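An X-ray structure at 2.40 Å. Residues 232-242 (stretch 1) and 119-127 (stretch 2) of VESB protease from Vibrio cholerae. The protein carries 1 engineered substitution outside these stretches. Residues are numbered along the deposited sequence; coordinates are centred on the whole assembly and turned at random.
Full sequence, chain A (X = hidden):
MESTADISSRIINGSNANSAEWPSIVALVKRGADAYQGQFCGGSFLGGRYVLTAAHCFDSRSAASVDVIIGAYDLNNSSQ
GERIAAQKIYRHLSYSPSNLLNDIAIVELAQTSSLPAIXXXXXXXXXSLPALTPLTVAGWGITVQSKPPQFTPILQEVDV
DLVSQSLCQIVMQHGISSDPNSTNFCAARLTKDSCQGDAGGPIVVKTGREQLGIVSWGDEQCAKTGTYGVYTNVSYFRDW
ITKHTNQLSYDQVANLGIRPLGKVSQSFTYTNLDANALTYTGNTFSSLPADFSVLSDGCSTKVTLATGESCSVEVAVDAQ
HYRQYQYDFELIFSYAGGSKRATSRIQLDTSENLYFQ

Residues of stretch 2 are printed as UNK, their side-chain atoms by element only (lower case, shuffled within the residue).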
ATOM      1  N   THR A 232      -8.839  -2.347  -5.867  1.00 40.09           N
ATOM      2  CA  THR A 232      -8.777  -2.733  -4.493  1.00 40.07           C
ATOM      3  C   THR A 232      -9.785  -1.866  -3.749  1.00 40.97           C
ATOM      4  O   THR A 232      -9.921  -0.674  -4.033  1.00 40.39           O
ATOM      5  CB  THR A 232      -7.376  -2.562  -3.928  1.00 40.84           C
ATOM      6  OG1 THR A 232      -6.468  -3.408  -4.648  1.00 41.50           O
ATOM      7  CG2 THR A 232      -7.330  -2.945  -2.466  1.00 41.62           C
ATOM      8  N   ASN A 233     -10.505  -2.499  -2.827  1.00 40.96           N
ATOM      9  CA  ASN A 233     -11.596  -1.897  -2.109  1.00 42.28           C
ATOM     10  C   ASN A 233     -11.151  -1.147  -0.830  1.00 43.48           C
ATOM     11  O   ASN A 233     -10.879  -1.763   0.188  1.00 44.91           O
ATOM     12  CB  ASN A 233     -12.564  -3.015  -1.777  1.00 43.53           C
ATOM     13  CG  ASN A 233     -13.742  -2.556  -0.952  1.00 45.23           C
ATOM     14  OD1 ASN A 233     -13.815  -1.400  -0.500  1.00 45.66           O
ATOM     15  ND2 ASN A 233     -14.689  -3.468  -0.750  1.00 46.61           N
ATOM     16  N   VAL A 234     -11.096   0.181  -0.883  1.00 43.86           N
ATOM     17  CA  VAL A 234     -10.597   0.942   0.239  1.00 45.22           C
ATOM     18  C   VAL A 234     -11.463   0.817   1.502  1.00 46.23           C
ATOM     19  O   VAL A 234     -10.929   0.817   2.633  1.00 45.53           O
ATOM     20  CB  VAL A 234     -10.398   2.417  -0.138  1.00 46.48           C
ATOM     21  CG1 VAL A 234     -10.211   3.306   1.088  1.00 48.89           C
ATOM     22  CG2 VAL A 234      -9.191   2.554  -1.029  1.00 45.50           C
ATOM     23  N   SER A 235     -12.777   0.711   1.342  1.00 46.59           N
ATOM     24  CA  SER A 235     -13.657   0.564   2.521  1.00 47.28           C
ATOM     25  C   SER A 235     -13.284  -0.647   3.351  1.00 48.75           C
ATOM     26  O   SER A 235     -13.211  -0.581   4.572  1.00 49.85           O
ATOM     27  CB  SER A 235     -15.101   0.424   2.115  1.00 47.14           C
ATOM     28  OG  SER A 235     -15.580   1.666   1.687  1.00 48.74           O
ATOM     29  N   TYR A 236     -13.012  -1.751   2.667  1.00 48.77           N
ATOM     30  CA  TYR A 236     -12.749  -3.017   3.305  1.00 47.73           C
ATOM     31  C   TYR A 236     -11.413  -2.955   4.030  1.00 48.13           C
ATOM     32  O   TYR A 236     -11.133  -3.812   4.860  1.00 49.08           O
ATOM     33  CB  TYR A 236     -12.757  -4.103   2.214  1.00 48.04           C
ATOM     34  CG  TYR A 236     -12.423  -5.516   2.637  1.00 48.15           C
ATOM     35  CD1 TYR A 236     -13.393  -6.357   3.164  1.00 52.07           C
ATOM     36  CD2 TYR A 236     -11.159  -6.011   2.491  1.00 48.02           C
ATOM     37  CE1 TYR A 236     -13.101  -7.661   3.558  1.00 51.69           C
ATOM     38  CE2 TYR A 236     -10.845  -7.310   2.877  1.00 50.70           C
ATOM     39  CZ  TYR A 236     -11.828  -8.123   3.406  1.00 51.97           C
ATOM     40  OH  TYR A 236     -11.523  -9.399   3.774  1.00 55.31           O
ATOM     41  N   PHE A 237     -10.571  -1.971   3.688  1.00 47.17           N
ATOM     42  CA  PHE A 237      -9.193  -1.918   4.183  1.00 46.43           C
ATOM     43  C   PHE A 237      -8.858  -0.768   5.152  1.00 47.76           C
ATOM     44  O   PHE A 237      -7.689  -0.571   5.490  1.00 48.87           O
ATOM     45  CB  PHE A 237      -8.197  -1.955   2.994  1.00 44.89           C
ATOM     46  CG  PHE A 237      -7.936  -3.357   2.457  1.00 43.92           C
ATOM     47  CD1 PHE A 237      -7.472  -4.361   3.289  1.00 43.94           C
ATOM     48  CD2 PHE A 237      -8.170  -3.663   1.127  1.00 42.64           C
ATOM     49  CE1 PHE A 237      -7.241  -5.641   2.795  1.00 44.60           C
ATOM     50  CE2 PHE A 237      -7.971  -4.927   0.632  1.00 42.24           C
ATOM     51  CZ  PHE A 237      -7.494  -5.923   1.467  1.00 44.79           C
ATOM     52  N   ARG A 238      -9.867  -0.055   5.646  1.00 48.14           N
ATOM     53  CA  ARG A 238      -9.633   1.105   6.498  1.00 48.75           C
ATOM     54  C   ARG A 238      -8.792   0.795   7.735  1.00 51.30           C
ATOM     55  O   ARG A 238      -7.877   1.562   8.061  1.00 52.62           O
ATOM     56  CB  ARG A 238     -10.962   1.731   6.891  1.00 49.79           C
ATOM     57  CG  ARG A 238     -11.743   2.294   5.705  1.00 49.84           C
ATOM     58  CD  ARG A 238     -10.931   3.328   4.969  1.00 50.20           C
ATOM     59  NE  ARG A 238     -10.392   4.295   5.912  1.00 52.18           N
ATOM     60  CZ  ARG A 238     -11.029   5.389   6.327  1.00 53.66           C
ATOM     61  NH1 ARG A 238     -12.226   5.692   5.861  1.00 54.35           N
ATOM     62  NH2 ARG A 238     -10.451   6.185   7.214  1.00 54.26           N
ATOM     63  N   ASP A 239      -9.078  -0.322   8.410  1.00 51.68           N
ATOM     64  CA  ASP A 239      -8.300  -0.705   9.575  1.00 53.27           C
ATOM     65  C   ASP A 239      -6.878  -1.050   9.211  1.00 50.67           C
ATOM     66  O   ASP A 239      -5.943  -0.718   9.964  1.00 50.61           O
ATOM     67  CB  ASP A 239      -8.919  -1.901  10.317  1.00 57.16           C
ATOM     68  CG  ASP A 239     -10.234  -1.554  10.989  1.00 60.47           C
ATOM     69  OD1 ASP A 239     -10.596  -0.360  11.068  1.00 62.84           O
ATOM     70  OD2 ASP A 239     -10.913  -2.487  11.418  1.00 64.87           O
ATOM     71  N   TRP A 240      -6.695  -1.739   8.088  1.00 46.60           N
ATOM     72  CA  TRP A 240      -5.337  -2.110   7.705  1.00 44.79           C
ATOM     73  C   TRP A 240      -4.531  -0.840   7.431  1.00 44.34           C
ATOM     74  O   TRP A 240      -3.366  -0.720   7.831  1.00 43.98           O
ATOM     75  CB  TRP A 240      -5.335  -3.068   6.514  1.00 43.97           C
ATOM     76  CG  TRP A 240      -3.967  -3.478   6.139  1.00 43.84           C
ATOM     77  CD1 TRP A 240      -3.275  -4.552   6.627  1.00 44.91           C
ATOM     78  CD2 TRP A 240      -3.090  -2.805   5.234  1.00 42.60           C
ATOM     79  NE1 TRP A 240      -2.022  -4.594   6.063  1.00 44.75           N
ATOM     80  CE2 TRP A 240      -1.882  -3.527   5.211  1.00 42.98           C
ATOM     81  CE3 TRP A 240      -3.200  -1.641   4.453  1.00 42.06           C
ATOM     82  CZ2 TRP A 240      -0.799  -3.138   4.436  1.00 42.03           C
ATOM     83  CZ3 TRP A 240      -2.126  -1.259   3.697  1.00 41.02           C
ATOM     84  CH2 TRP A 240      -0.934  -2.010   3.697  1.00 41.78           C
ATOM     85  N   ILE A 241      -5.186   0.130   6.800  1.00 43.26           N
ATOM     86  CA  ILE A 241      -4.546   1.396   6.462  1.00 43.35           C
ATOM     87  C   ILE A 241      -4.196   2.172   7.719  1.00 44.69           C
ATOM     88  O   ILE A 241      -3.111   2.693   7.844  1.00 44.92           O
ATOM     89  CB  ILE A 241      -5.449   2.262   5.554  1.00 42.53           C
ATOM     90  CG1 ILE A 241      -5.571   1.583   4.194  1.00 41.54           C
ATOM     91  CG2 ILE A 241      -4.871   3.670   5.372  1.00 42.62           C
ATOM     92  CD1 ILE A 241      -6.756   2.026   3.387  1.00 41.44           C
ATOM     93  N   THR A 242      -5.143   2.243   8.641  1.00 46.32           N
ATOM     94  CA  THR A 242      -4.934   2.930   9.905  1.00 47.19           C
ATOM     95  C   THR A 242      -3.753   2.327  10.630  1.00 48.69           C
ATOM     96  O   THR A 242      -2.909   3.047  11.143  1.00 50.11           O
ATOM     97  CB  THR A 242      -6.186   2.812  10.759  1.00 47.32           C
ATOM     98  OG1 THR A 242      -7.236   3.496  10.085  1.00 45.22           O
ATOM     99  CG2 THR A 242      -5.973   3.394  12.166  1.00 48.98           C
ATOM    100  N   UNK A 119      -9.561  12.151   0.955  1.00 49.54           N
ATOM    101  CA  UNK A 119     -10.461  11.633   1.944  1.00 50.33           C
ATOM    102  C   UNK A 119     -10.821  10.252   1.469  1.00 49.18           C
ATOM    103  O   UNK A 119     -11.227  10.057   0.317  1.00 47.94           O
ATOM    104  c   UNK A 119     -11.701  12.541   2.082  1.00 52.89           C
ATOM    105  o   UNK A 119     -11.277  13.839   2.524  1.00 53.40           O
ATOM    106  c   UNK A 119     -12.698  11.967   3.100  1.00 54.53           C
ATOM    107  N   UNK A 120     -10.624   9.283   2.351  1.00 49.76           N
ATOM    108  CA  UNK A 120     -10.875   7.896   2.027  1.00 48.41           C
ATOM    109  C   UNK A 120     -12.316   7.586   2.298  1.00 49.90           C
ATOM    110  O   UNK A 120     -12.928   8.198   3.157  1.00 51.68           O
ATOM    111  c   UNK A 120      -8.189   6.811   1.151  1.00 46.71           C
ATOM    112  c   UNK A 120      -7.804   5.933   3.424  1.00 49.53           C
ATOM    113  c   UNK A 120      -9.989   6.994   2.877  1.00 49.04           C
ATOM    114  c   UNK A 120      -8.487   7.019   2.611  1.00 48.03           C
ATOM    115  N   UNK A 121     -12.874   6.637   1.560  1.00 50.15           N
ATOM    116  CA  UNK A 121     -14.254   6.223   1.801  1.00 51.75           C
ATOM    117  C   UNK A 121     -14.386   5.518   3.175  1.00 53.03           C
ATOM    118  O   UNK A 121     -13.460   4.853   3.638  1.00 50.18           O
ATOM    119  c   UNK A 121     -14.719   5.307   0.691  1.00 51.26           C
ATOM    120  N   UNK A 122     -15.556   5.674   3.796  1.00 55.41           N
ATOM    121  CA  UNK A 122     -15.848   5.106   5.098  1.00 56.12           C
ATOM    122  C   UNK A 122     -15.955   3.603   5.013  1.00 56.34           C
ATOM    123  O   UNK A 122     -16.261   3.048   3.965  1.00 56.05           O
ATOM    124  N   UNK A 123     -15.706   2.922   6.120  1.00 58.38           N
ATOM    125  CA  UNK A 123     -15.798   1.451   6.086  1.00 58.70           C
ATOM    126  C   UNK A 123     -17.124   0.929   5.501  1.00 59.65           C
ATOM    127  O   UNK A 123     -17.137  -0.103   4.849  1.00 58.40           O
ATOM    128  c   UNK A 123     -15.184   2.254   8.292  1.00 60.82           C
ATOM    129  c   UNK A 123     -15.430   3.467   7.464  1.00 59.84           C
ATOM    130  c   UNK A 123     -15.687   1.047   7.561  1.00 60.06           C
ATOM    131  N   UNK A 124     -18.223   1.642   5.726  1.00 60.40           N
ATOM    132  CA  UNK A 124     -19.522   1.204   5.236  1.00 62.08           C
ATOM    133  C   UNK A 124     -19.876   1.682   3.815  1.00 61.71           C
ATOM    134  O   UNK A 124     -20.914   1.282   3.274  1.00 63.68           O
ATOM    135  c   UNK A 124     -20.601   1.657   6.210  1.00 64.65           C
ATOM    136  N   UNK A 125     -19.053   2.536   3.207  1.00 59.22           N
ATOM    137  CA  UNK A 125     -19.466   3.195   1.971  1.00 59.01           C
ATOM    138  C   UNK A 125     -19.611   2.244   0.765  1.00 58.93           C
ATOM    139  O   UNK A 125     -20.592   2.312   0.049  1.00 60.01           O
ATOM    140  c   UNK A 125     -18.507   4.333   1.595  1.00 57.52           C
ATOM    141  c   UNK A 125     -19.000   5.068   0.327  1.00 56.42           C
ATOM    142  o   UNK A 125     -18.391   5.254   2.685  1.00 57.16           O
ATOM    143  N   UNK A 126     -18.646   1.358   0.547  1.00 57.57           N
ATOM    144  CA  UNK A 126     -18.648   0.511  -0.649  1.00 56.76           C
ATOM    145  C   UNK A 126     -19.874  -0.363  -0.752  1.00 58.68           C
ATOM    146  O   UNK A 126     -20.483  -0.474  -1.815  1.00 58.03           O
ATOM    147  c   UNK A 126     -17.419  -0.376  -0.682  1.00 55.58           C
ATOM    148  n   UNK A 126     -17.778  -3.056  -3.332  1.00 54.41           N
ATOM    149  c   UNK A 126     -17.311  -1.859  -2.632  1.00 54.21           C
ATOM    150  n   UNK A 126     -19.737  -2.095  -4.049  1.00 53.97           N
ATOM    151  n   UNK A 126     -19.184  -4.198  -4.721  1.00 54.57           N
ATOM    152  c   UNK A 126     -17.669  -1.786  -1.197  1.00 56.11           C
ATOM    153  c   UNK A 126     -18.896  -3.113  -4.041  1.00 54.14           C
ATOM    154  N   UNK A 127     -20.231  -1.024   0.333  1.00 61.32           N
ATOM    155  CA  UNK A 127     -21.408  -1.887   0.269  1.00 64.88           C
ATOM    156  C   UNK A 127     -22.709  -1.083   0.207  1.00 65.97           C
ATOM    157  O   UNK A 127     -23.729  -1.678  -0.088  1.00 68.29           O
ATOM    158  c   UNK A 127     -20.214  -3.795   1.394  1.00 64.81           C
ATOM    159  o   UNK A 127     -21.630  -2.327   2.653  1.00 70.47           O
ATOM    160  c   UNK A 127     -21.472  -2.951   1.382  1.00 66.74           C
TER
HETATM  161  O   HOH W   1     -15.699  -5.136  -3.178  1.00 44.99           O

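Position 119 carries three side-chain atoms, one carbon bearing an oxygen and a second carbon. Its CA-to-CB bond points away from stretch 1, and the side chain touches nothing there; this beta-branched hydroxyl residue is Thr 119.

Position 120 has four carbons, forked at the second, and no polar atom. One fork tip lies 4.0 Å from Val 234 CG1, the other 4.0 Å from Ile 241 CD1, while its CB sits over one face of the Arg 238 guanidinium, 3.9 Å from Arg 238 CZ. The fork identifies Leu 120; CD2 is its closest atom to Val 234 CG1, CD1 its closest to Ile 241 CD1, and CD1 also lies near the valine.

At position 121 a single carbon is present, 3.9 Å from Ser 235 OG, so the residue is Ala 121. Its carbonyl matters more: Arg 238 NH1 donates a hydrogen bond of 2.7 Å to Ala 121 O, which lies at the edge of the guanidinium, near its plane.

Position 122 has no side-chain atoms and is Gly 122. Its CA, 3.7 Å from Arg 238 NH1, also lies at the guanidinium edge, and Gly 122 O accepts a 2.8 Å hydrogen bond from Ser 235 OG.

Three carbons at position 123 close a ring onto the backbone nitrogen, which only proline does. The CB of Pro 123 points away, yet its CD comes within 4.2 Å of Arg 238 NH1, and the CA atoms of Pro 123 and Ser 235 are 4.3 Å apart.

A lone carbon at position 124, directed away and without contact, gives Ala 124.

Position 125 repeats the pattern of one carbon carrying an oxygen and a carbon. Its CB lies 4.0 Å from Ser 235 OG. This is Thr 125, whose backbone N hydrogen-bonds to Gly 122 O at 2.9 Å, closing a turn.

Position 126 has three carbons, a nitrogen, then a carbon carrying two more nitrogens: a guanidinium, hence Arg 126. Its CG packs 3.5 Å from Asn 233 ND2. A water accepts hydrogen bonds from Arg 126 NE at 2.9 Å and, weakly, from Asn 233 ND2 at 3.1 Å, bridging the two side chains.

Position 127, again a carbon bearing one oxygen and one carbon, makes no close contact and is Thr 127.

The contact is held largely through the backbone of stretch 2. Ser 235 OG ties the start of the turn to the residue just after it, donating to Gly 122 O and accepting from Arg 126 N at 3.3 Å, while Arg 238 fastens the preceding carbonyl. Leu 120 adds an apolar anchor against Val 234 and Ile 241, and the two stretches together bury 473 Å².

Stretch 2 119-127: TLAGPATRT
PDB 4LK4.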